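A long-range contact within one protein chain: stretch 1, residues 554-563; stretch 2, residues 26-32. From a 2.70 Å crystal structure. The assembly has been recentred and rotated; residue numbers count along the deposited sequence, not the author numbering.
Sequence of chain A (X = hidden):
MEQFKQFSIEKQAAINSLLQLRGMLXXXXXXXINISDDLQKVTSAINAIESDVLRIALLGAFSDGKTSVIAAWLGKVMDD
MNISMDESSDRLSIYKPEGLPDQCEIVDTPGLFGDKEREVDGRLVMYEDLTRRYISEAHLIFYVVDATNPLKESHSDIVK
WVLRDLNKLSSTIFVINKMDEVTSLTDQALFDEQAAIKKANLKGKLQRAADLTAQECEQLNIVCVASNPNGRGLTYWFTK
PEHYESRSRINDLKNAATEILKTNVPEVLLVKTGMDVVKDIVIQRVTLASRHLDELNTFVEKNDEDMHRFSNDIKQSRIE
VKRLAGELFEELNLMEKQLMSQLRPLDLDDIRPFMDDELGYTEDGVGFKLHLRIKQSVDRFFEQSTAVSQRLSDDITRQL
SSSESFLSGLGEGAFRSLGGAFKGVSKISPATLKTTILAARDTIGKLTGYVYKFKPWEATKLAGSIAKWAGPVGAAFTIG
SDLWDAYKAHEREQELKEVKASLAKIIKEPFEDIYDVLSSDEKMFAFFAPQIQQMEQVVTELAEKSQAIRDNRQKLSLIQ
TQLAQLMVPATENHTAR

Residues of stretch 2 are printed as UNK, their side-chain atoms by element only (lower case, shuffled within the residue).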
ATOM      1  N   GLN A 554      -5.459  11.456   5.169  1.00 23.34           N
ATOM      2  CA  GLN A 554      -6.758  11.175   5.723  1.00 24.10           C
ATOM      3  C   GLN A 554      -7.806  11.176   4.649  1.00 25.31           C
ATOM      4  O   GLN A 554      -8.532  10.196   4.544  1.00 26.40           O
ATOM      5  CB  GLN A 554      -7.149  12.170   6.791  1.00 24.52           C
ATOM      6  CG  GLN A 554      -6.683  11.779   8.167  1.00 25.78           C
ATOM      7  CD  GLN A 554      -7.382  10.580   8.760  1.00 25.58           C
ATOM      8  OE1 GLN A 554      -6.841   9.943   9.646  1.00 26.97           O
ATOM      9  NE2 GLN A 554      -8.589  10.288   8.306  1.00 25.81           N
ATOM     10  N   LYS A 555      -7.885  12.265   3.868  1.00 27.12           N
ATOM     11  CA  LYS A 555      -8.873  12.381   2.795  1.00 27.87           C
ATOM     12  C   LYS A 555      -8.729  11.147   1.937  1.00 24.36           C
ATOM     13  O   LYS A 555      -9.676  10.431   1.761  1.00 23.99           O
ATOM     14  CB  LYS A 555      -8.755  13.691   1.982  1.00 32.10           C
ATOM     15  CG  LYS A 555      -7.876  13.636   0.706  1.00 39.64           C
ATOM     16  CD  LYS A 555      -8.040  14.863  -0.240  1.00 47.55           C
ATOM     17  CE  LYS A 555      -7.107  14.832  -1.468  1.00 48.69           C
ATOM     18  NZ  LYS A 555      -7.630  15.632  -2.630  1.00 49.52           N
ATOM     19  N   LEU A 556      -7.526  10.851   1.475  1.00 22.52           N
ATOM     20  CA  LEU A 556      -7.315   9.701   0.610  1.00 20.38           C
ATOM     21  C   LEU A 556      -7.754   8.370   1.217  1.00 19.62           C
ATOM     22  O   LEU A 556      -8.183   7.490   0.492  1.00 20.05           O
ATOM     23  CB  LEU A 556      -5.847   9.603   0.190  1.00 19.92           C
ATOM     24  CG  LEU A 556      -5.305  10.707  -0.705  1.00 19.88           C
ATOM     25  CD1 LEU A 556      -3.820  10.515  -0.897  1.00 20.21           C
ATOM     26  CD2 LEU A 556      -5.969  10.730  -2.052  1.00 19.99           C
ATOM     27  N   SER A 557      -7.629   8.193   2.525  1.00 18.57           N
ATOM     28  CA  SER A 557      -7.939   6.904   3.099  1.00 18.94           C
ATOM     29  C   SER A 557      -9.453   6.698   3.146  1.00 18.76           C
ATOM     30  O   SER A 557      -9.951   5.633   2.806  1.00 20.56           O
ATOM     31  CB  SER A 557      -7.333   6.755   4.487  1.00 19.24           C
ATOM     32  OG  SER A 557      -7.942   7.685   5.362  1.00 20.32           O
ATOM     33  N   LEU A 558     -10.162   7.728   3.569  1.00 17.44           N
ATOM     34  CA  LEU A 558     -11.580   7.758   3.556  1.00 17.09           C
ATOM     35  C   LEU A 558     -12.070   7.472   2.159  1.00 17.80           C
ATOM     36  O   LEU A 558     -13.041   6.727   1.968  1.00 18.63           O
ATOM     37  CB  LEU A 558     -12.054   9.142   3.982  1.00 17.47           C
ATOM     38  CG  LEU A 558     -11.644   9.675   5.356  1.00 17.49           C
ATOM     39  CD1 LEU A 558     -12.080  11.106   5.528  1.00 18.11           C
ATOM     40  CD2 LEU A 558     -12.241   8.861   6.472  1.00 17.84           C
ATOM     41  N   ILE A 559     -11.402   8.079   1.186  1.00 17.41           N
ATOM     42  CA  ILE A 559     -11.691   7.840  -0.207  1.00 18.44           C
ATOM     43  C   ILE A 559     -11.431   6.400  -0.670  1.00 19.29           C
ATOM     44  O   ILE A 559     -12.280   5.816  -1.345  1.00 19.96           O
ATOM     45  CB  ILE A 559     -10.956   8.828  -1.128  1.00 18.45           C
ATOM     46  CG1 ILE A 559     -11.463  10.252  -0.877  1.00 18.08           C
ATOM     47  CG2 ILE A 559     -11.259   8.477  -2.572  1.00 18.39           C
ATOM     48  CD1 ILE A 559     -10.756  11.287  -1.694  1.00 17.94           C
ATOM     49  N   GLN A 560     -10.289   5.821  -0.305  1.00 19.55           N
ATOM     50  CA  GLN A 560      -9.961   4.470  -0.743  1.00 19.74           C
ATOM     51  C   GLN A 560     -10.835   3.388  -0.071  1.00 21.71           C
ATOM     52  O   GLN A 560     -10.999   2.266  -0.574  1.00 22.34           O
ATOM     53  CB  GLN A 560      -8.496   4.211  -0.482  1.00 19.76           C
ATOM     54  CG  GLN A 560      -7.997   2.852  -0.927  1.00 19.72           C
ATOM     55  CD  GLN A 560      -8.181   1.786   0.118  1.00 19.74           C
ATOM     56  OE1 GLN A 560      -8.329   2.079   1.295  1.00 21.44           O
ATOM     57  NE2 GLN A 560      -8.162   0.547  -0.301  1.00 19.35           N
ATOM     58  N   THR A 561     -11.386   3.706   1.084  1.00 22.77           N
ATOM     59  CA  THR A 561     -12.219   2.758   1.763  1.00 23.26           C
ATOM     60  C   THR A 561     -13.417   2.494   0.878  1.00 23.99           C
ATOM     61  O   THR A 561     -13.813   1.347   0.685  1.00 24.83           O
ATOM     62  CB  THR A 561     -12.683   3.317   3.103  1.00 24.07           C
ATOM     63  OG1 THR A 561     -11.545   3.519   3.949  1.00 24.66           O
ATOM     64  CG2 THR A 561     -13.639   2.332   3.787  1.00 25.67           C
ATOM     65  N   GLN A 562     -13.971   3.574   0.332  1.00 24.46           N
ATOM     66  CA  GLN A 562     -15.090   3.515  -0.602  1.00 24.06           C
ATOM     67  C   GLN A 562     -14.714   2.821  -1.902  1.00 22.28           C
ATOM     68  O   GLN A 562     -15.442   2.031  -2.403  1.00 20.31           O
ATOM     69  CB  GLN A 562     -15.562   4.928  -0.885  1.00 25.81           C
ATOM     70  CG  GLN A 562     -16.816   5.040  -1.729  1.00 28.97           C
ATOM     71  CD  GLN A 562     -18.069   4.540  -1.035  1.00 31.96           C
ATOM     72  OE1 GLN A 562     -19.091   4.368  -1.684  1.00 38.38           O
ATOM     73  NE2 GLN A 562     -18.000   4.304   0.285  1.00 33.25           N
ATOM     74  N   LEU A 563     -13.559   3.139  -2.458  1.00 23.60           N
ATOM     75  CA  LEU A 563     -13.093   2.474  -3.668  1.00 21.96           C
ATOM     76  C   LEU A 563     -12.964   0.984  -3.440  1.00 21.74           C
ATOM     77  O   LEU A 563     -13.374   0.190  -4.280  1.00 22.38           O
ATOM     78  CB  LEU A 563     -11.748   3.043  -4.135  1.00 21.05           C
ATOM     79  CG  LEU A 563     -11.817   4.430  -4.775  1.00 20.69           C
ATOM     80  CD1 LEU A 563     -10.426   5.051  -4.901  1.00 20.04           C
ATOM     81  CD2 LEU A 563     -12.510   4.364  -6.133  1.00 20.66           C
ATOM     82  N   UNK A  26     -16.553   8.923  -9.358  1.00 24.55           N
ATOM     83  CA  UNK A  26     -16.811   9.982  -8.393  1.00 25.40           C
ATOM     84  C   UNK A  26     -15.679  10.117  -7.359  1.00 26.28           C
ATOM     85  O   UNK A  26     -15.400  11.218  -6.900  1.00 27.86           O
ATOM     86  c   UNK A  26     -20.654   9.687  -7.660  1.00 27.11           C
ATOM     87  o   UNK A  26     -21.658  10.370  -7.986  1.00 29.08           O
ATOM     88  c   UNK A  26     -18.123   9.726  -7.648  1.00 25.92           C
ATOM     89  o   UNK A  26     -20.669   8.875  -6.703  1.00 26.23           O
ATOM     90  c   UNK A  26     -19.382   9.861  -8.482  1.00 25.91           C
ATOM     91  N   UNK A  27     -15.055   9.004  -6.977  1.00 25.39           N
ATOM     92  CA  UNK A  27     -14.014   9.027  -5.958  1.00 24.21           C
ATOM     93  C   UNK A  27     -12.729   9.526  -6.539  1.00 24.51           C
ATOM     94  O   UNK A  27     -12.066  10.323  -5.902  1.00 25.99           O
ATOM     95  c   UNK A  27     -15.066   7.265  -4.597  1.00 25.18           C
ATOM     96  c   UNK A  27     -16.444   9.797  -3.578  1.00 30.78           C
ATOM     97  c   UNK A  27     -13.818   7.663  -5.347  1.00 23.84           C
ATOM     98 se   UNK A  27     -15.323   8.303  -2.947  0.98 30.28          SE
ATOM     99  N   UNK A  28     -12.362   9.092  -7.739  1.00 23.74           N
ATOM    100  CA  UNK A  28     -11.210   9.687  -8.432  1.00 24.30           C
ATOM    101  C   UNK A  28     -11.385  11.195  -8.564  1.00 25.72           C
ATOM    102  O   UNK A  28     -10.480  11.970  -8.275  1.00 26.88           O
ATOM    103  c   UNK A  28     -10.584   7.148 -11.324  1.00 22.58           C
ATOM    104  c   UNK A  28     -10.764   7.589  -9.905  1.00 22.87           C
ATOM    105  c   UNK A  28      -9.538   7.184  -9.106  1.00 23.47           C
ATOM    106  c   UNK A  28     -11.023   9.091  -9.830  1.00 23.50           C
ATOM    107  N   UNK A  29     -12.560  11.621  -8.999  1.00 27.73           N
ATOM    108  CA  UNK A  29     -12.841  13.047  -9.100  1.00 28.65           C
ATOM    109  C   UNK A  29     -12.543  13.679  -7.762  1.00 28.53           C
ATOM    110  O   UNK A  29     -11.945  14.745  -7.681  1.00 29.34           O
ATOM    111  N   UNK A  30     -12.922  12.990  -6.702  1.00 28.65           N
ATOM    112  CA  UNK A  30     -12.735  13.524  -5.383  1.00 31.05           C
ATOM    113  C   UNK A  30     -11.262  13.689  -5.000  1.00 30.53           C
ATOM    114  O   UNK A  30     -10.952  14.532  -4.182  1.00 30.59           O
ATOM    115  c   UNK A  30     -13.582  13.267  -2.994  1.00 37.07           C
ATOM    116  c   UNK A  30     -14.529  14.443  -2.922  1.00 38.96           C
ATOM    117  o   UNK A  30     -15.654  14.355  -3.475  1.00 38.77           O
ATOM    118  o   UNK A  30     -14.130  15.444  -2.280  1.00 40.81           O
ATOM    119  c   UNK A  30     -13.458  12.654  -4.378  1.00 32.66           C
ATOM    120  N   UNK A  31     -10.360  12.918  -5.603  1.00 28.43           N
ATOM    121  CA  UNK A  31      -8.932  13.058  -5.331  1.00 27.14           C
ATOM    122  C   UNK A  31      -8.275  13.840  -6.449  1.00 28.40           C
ATOM    123  O   UNK A  31      -7.062  13.797  -6.639  1.00 27.11           O
ATOM    124  c   UNK A  31      -6.245   8.960  -5.626  1.00 29.19           C
ATOM    125  c   UNK A  31      -8.308  11.706  -4.964  1.00 27.81           C
ATOM    126 se   UNK A  31      -8.162   8.798  -5.281  0.93 33.29          SE
ATOM    127  c   UNK A  31      -8.506  10.616  -5.981  1.00 29.15           C
ATOM    128  N   UNK A  32      -9.080  14.631  -7.163  1.00 28.93           N
ATOM    129  CA  UNK A  32      -8.584  15.644  -8.081  1.00 26.18           C
ATOM    130  C   UNK A  32      -8.123  15.083  -9.398  1.00 26.28           C
ATOM    131  O   UNK A  32      -7.357  15.707 -10.100  1.00 26.56           O
TER
HETATM  132  O   HOH W   1      -4.980  14.436  -4.250  1.00 40.33           O

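Position 26 carries five side-chain atoms: three carbons in a line, the third bearing two oxygens. A carboxylate two methylenes from CA is glutamate, E26. Its CA-to-CB bond points sideways; it makes no contact with stretch 1 and is exposed, which suits a charged carboxylate.

Position 27 has an unbranched chain of two carbons, selenium and a terminal carbon. Its CB lies 3.6 Å from L563 CD2 and 3.9 Å from I559 CG2, while the selenium sits 3.8 Å from Q562 CG. Selenium between two carbons, a selenoether, identifies selenomethionine, M27. The CA-to-CB bond points toward stretch 1, though the end of the side chain leads away; a flexible, unbranched apolar chain can pack at its base and still bend across the aliphatic part of Q562.

Position 28 shows four carbons forked at the second, which makes it leucine, L28. Its CA-to-CB bond points away from stretch 1, and no atom of stretch 1 comes within 4.5 Å, although the end of the side chain turns nearer. The residue is buried nonetheless, a fitting place for a purely hydrocarbon side chain.

Position 29 has no side-chain atoms and is glycine, G29. Nothing of stretch 1 lies near enough to demand this, since there is room for a CB.

Position 30 again has three carbons ending in two oxygens. The second side-chain carbon lies 3.7 Å from I559 CD1, and the backbone O is 3.8 Å from K555 NZ, a contact rather than a hydrogen bond. This is glutamate, E30, whose methylene portion meets the isoleucine while the residue remains exposed.

Position 31 repeats the two-carbon, selenium, carbon pattern. Its CB is 3.9 Å from L556 CD2 and 4.1 Å from I559 CD1; the selenium is 4.4 Å from L563 CD1. This is selenomethionine, M31, long enough to reach from L556 to L563 in a buried setting. It is the first residue to leave helical geometry.

Position 32 lacks a side chain: glycine, G32. Its phi of 78° by itself favours glycine, and the turn is held by G32 N donating to G29 O at 2.9 Å.

The contact works by apolar packing of helix 554-563 against helix 26-30 and the residue that follows it, M31; the two helices run nearly antiparallel, 170° apart, their axes 10.0 Å apart at closest approach. I559 packs against both M27 and M31, with L556 and L563 adding hydrophobic surface. No direct hydrogen bond crosses the contact; a water donates to M31 O at 3.2 Å and accepts a weak bond from K555 NZ at 3.3 Å.

Stretch 2 (26-32) EMLGEMG
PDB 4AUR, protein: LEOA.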